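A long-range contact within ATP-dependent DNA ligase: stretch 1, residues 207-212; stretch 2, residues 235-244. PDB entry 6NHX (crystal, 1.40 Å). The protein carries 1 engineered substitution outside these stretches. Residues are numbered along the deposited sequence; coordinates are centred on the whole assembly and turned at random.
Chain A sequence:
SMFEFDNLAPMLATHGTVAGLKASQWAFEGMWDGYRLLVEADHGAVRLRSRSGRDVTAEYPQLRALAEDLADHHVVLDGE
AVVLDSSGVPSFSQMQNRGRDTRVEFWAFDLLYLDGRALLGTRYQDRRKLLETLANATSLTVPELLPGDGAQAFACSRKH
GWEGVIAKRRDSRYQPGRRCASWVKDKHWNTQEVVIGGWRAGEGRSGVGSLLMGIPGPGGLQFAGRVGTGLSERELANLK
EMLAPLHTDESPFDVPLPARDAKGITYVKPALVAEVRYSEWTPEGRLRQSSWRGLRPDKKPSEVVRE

Stretch 1 (207-212) GVGSLL
Stretch 2 235-244: ELANLKEMLA

Packing of a strand that runs through Ser-210 to Leu-212 against a helix that begins at Glu-235, within one chain of an ATP-dependent DNA ligase. The two axes approach to 8.0 Å, and their N-to-C directions diverge by 56°. The backbones come nearest where the CA atoms of Val-208 and Leu-236 lie 4.5 Å apart. No hydrogen bond crosses between the stretches; apolar packing joins them and buries 357 Å², both sides summed. The helix satisfies its own backbone, with Lys-240 N bonded to Leu-236 O (2.7 Å) and Leu-243 N to Leu-239 O (2.9 Å). This repeat brings Leu-236, Leu-239 and Leu-243 onto one side, each with its CA-to-CB bond toward the strand.

Val-208 (phi/psi -108/101°) has the largest covered area, 104 Å². Its CA-to-CB bond points sideways, and chi1 is t (177°), which turns Val-208 CG1 to Leu-239 CD2 (4.1 Å) and Val-208 CG2 to Lys-240 CG (3.3 Å). A branched CB thus touches successive helix residues without a long side chain. Its CB also lies 4.0 Å from Leu-236 CB. Closeness has a price: Val-208 N, 3.0 Å from Leu-236 CB, is buried without a polar partner.

Gly-207 precedes it, its CA 3.4 Å from Leu-236 CB. A CB at this position would point toward the helix and fall 2.1 Å from Leu-236 CB, so the absence of a side chain permits the approach. Leu-236 has chi1 at -34°, between wells, with chi2 t; it is poorly ordered, so its exact conformation deserves less weight.

The CA-to-CB bond of Leu-211 (phi/psi -126/141°) points toward the helix, and the side chain is mt (chi1 -63°, chi2 169°), which spreads its methyls along the helix: Leu-211 CD1 sits 3.9 Å from Leu-239 CD2, and Leu-211 CD2 sits 4.0 Å from Leu-243 CD1. Leu-243 answers with the same rotamer (-67°, 158°). Leu-239 has chi1 between wells (-147°) and chi2 p (50°), placing CD2 within reach of both Val-208 CG1 and Leu-211 CD1.

The CA-to-CB bond of Lys-240 points sideways, with chi1 -99°, chi2 t, chi3 96° and chi4 m. Its aliphatic part borders the contact, Lys-240 CD lying 4.2 Å from Gly-207 CA, and the residue remains exposed to solvent. Between Val-208 and Leu-211, Gly-209 (phi/psi -71/-37°) makes no contact, and the CA-to-CB bond of Ser-210 (-164/163°, chi1 p) points away, its OG hydrogen-bonded elsewhere in the structure.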

# COMPACT_ATOMS: atom_id res chain seq x y z
N GLY A 207 22.38 -8.06 6.63
CA GLY A 207 21.17 -8.61 6.07
C GLY A 207 21.13 -8.60 4.55
O GLY A 207 22.06 -9.07 3.91
N VAL A 208 20.06 -8.07 3.97
CA VAL A 208 19.83 -8.06 2.53
C VAL A 208 20.02 -6.63 2.06
O VAL A 208 19.12 -5.80 2.18
CB VAL A 208 18.43 -8.58 2.16
CG1 VAL A 208 18.21 -8.49 0.65
CG2 VAL A 208 18.24 -9.99 2.65
N GLY A 209 21.19 -6.34 1.49
CA GLY A 209 21.45 -4.98 1.02
C GLY A 209 20.65 -4.61 -0.21
O GLY A 209 20.19 -3.47 -0.33
N SER A 210 20.45 -5.55 -1.12
CA SER A 210 19.90 -5.19 -2.41
C SER A 210 19.41 -6.45 -3.11
O SER A 210 19.78 -7.57 -2.75
CB SER A 210 20.96 -4.50 -3.27
OG SER A 210 22.10 -5.33 -3.42
N LEU A 211 18.58 -6.23 -4.11
CA LEU A 211 17.95 -7.30 -4.86
C LEU A 211 18.24 -7.08 -6.33
O LEU A 211 18.24 -5.95 -6.82
CB LEU A 211 16.44 -7.31 -4.64
CG LEU A 211 16.03 -7.57 -3.19
CD1 LEU A 211 14.57 -7.30 -3.03
CD2 LEU A 211 16.32 -9.00 -2.82
N LEU A 212 18.49 -8.18 -7.03
CA LEU A 212 18.74 -8.16 -8.45
C LEU A 212 17.42 -8.53 -9.13
O LEU A 212 16.91 -9.63 -8.93
CB LEU A 212 19.85 -9.16 -8.79
CG LEU A 212 21.27 -8.77 -8.32
CD1 LEU A 212 21.64 -7.34 -8.70
CD2 LEU A 212 21.50 -9.00 -6.82
N GLU A 235 13.84 -5.46 7.58
CA GLU A 235 13.54 -5.80 6.20
C GLU A 235 14.38 -6.98 5.75
O GLU A 235 13.88 -7.87 5.05
CB GLU A 235 13.90 -4.63 5.28
CG GLU A 235 12.88 -3.53 5.19
CD GLU A 235 13.44 -2.29 4.53
OE1 GLU A 235 13.75 -2.35 3.33
OE2 GLU A 235 13.59 -1.25 5.21
N LEU A 236 15.63 -7.03 6.19
CA LEU A 236 16.63 -7.96 5.69
C LEU A 236 16.45 -9.34 6.32
O LEU A 236 16.48 -10.36 5.62
CB LEU A 236 18.01 -7.40 6.00
CG LEU A 236 18.18 -5.87 5.97
CD1 LEU A 236 19.64 -5.51 6.16
CD2 LEU A 236 17.60 -5.18 4.72
N ALA A 237 16.26 -9.37 7.64
CA ALA A 237 15.99 -10.62 8.35
C ALA A 237 14.70 -11.26 7.86
O ALA A 237 14.61 -12.48 7.76
CB ALA A 237 15.90 -10.36 9.86
N ASN A 238 13.71 -10.43 7.51
CA ASN A 238 12.45 -10.95 7.01
C ASN A 238 12.53 -11.25 5.52
O ASN A 238 12.07 -12.31 5.07
CB ASN A 238 11.32 -9.96 7.32
CG ASN A 238 10.04 -10.24 6.53
OD1 ASN A 238 10.02 -10.23 5.30
ND2 ASN A 238 8.95 -10.47 7.26
N LEU A 239 13.07 -10.32 4.72
CA LEU A 239 13.25 -10.60 3.30
C LEU A 239 14.11 -11.83 3.11
O LEU A 239 13.82 -12.67 2.24
CB LEU A 239 13.88 -9.39 2.60
CG LEU A 239 13.55 -9.05 1.15
CD1 LEU A 239 12.05 -9.01 0.87
CD2 LEU A 239 14.18 -7.70 0.83
N LYS A 240 15.17 -11.98 3.91
CA LYS A 240 15.96 -13.21 3.87
C LYS A 240 15.08 -14.42 4.13
O LYS A 240 15.27 -15.47 3.51
CB LYS A 240 17.10 -13.18 4.90
CG LYS A 240 18.45 -12.81 4.32
CD LYS A 240 19.43 -12.33 5.39
CE LYS A 240 20.34 -13.45 5.86
NZ LYS A 240 19.65 -14.40 6.78
N GLU A 241 14.11 -14.28 5.04
CA GLU A 241 13.22 -15.39 5.37
C GLU A 241 12.42 -15.83 4.15
O GLU A 241 12.34 -17.03 3.86
CB GLU A 241 12.32 -15.01 6.55
CG GLU A 241 11.14 -15.94 6.79
CD GLU A 241 10.54 -15.78 8.17
OE1 GLU A 241 11.05 -14.94 8.95
OE2 GLU A 241 9.56 -16.49 8.48
N MET A 242 11.84 -14.88 3.42
CA MET A 242 11.09 -15.23 2.21
C MET A 242 11.99 -15.73 1.09
O MET A 242 11.54 -16.51 0.25
CB MET A 242 10.27 -14.03 1.72
CG MET A 242 9.02 -13.72 2.52
SD MET A 242 7.98 -15.15 2.89
CE MET A 242 7.37 -15.57 1.26
N LEU A 243 13.25 -15.30 1.05
CA LEU A 243 14.15 -15.72 -0.02
C LEU A 243 14.79 -17.07 0.26
O LEU A 243 15.14 -17.79 -0.68
CB LEU A 243 15.23 -14.65 -0.22
CG LEU A 243 14.74 -13.30 -0.75
CD1 LEU A 243 15.73 -12.19 -0.42
CD2 LEU A 243 14.49 -13.37 -2.25
N ALA A 244 14.95 -17.43 1.53
CA ALA A 244 15.68 -18.64 1.89
C ALA A 244 15.16 -19.92 1.24
O ALA A 244 15.98 -20.73 0.78
CB ALA A 244 15.77 -18.78 3.41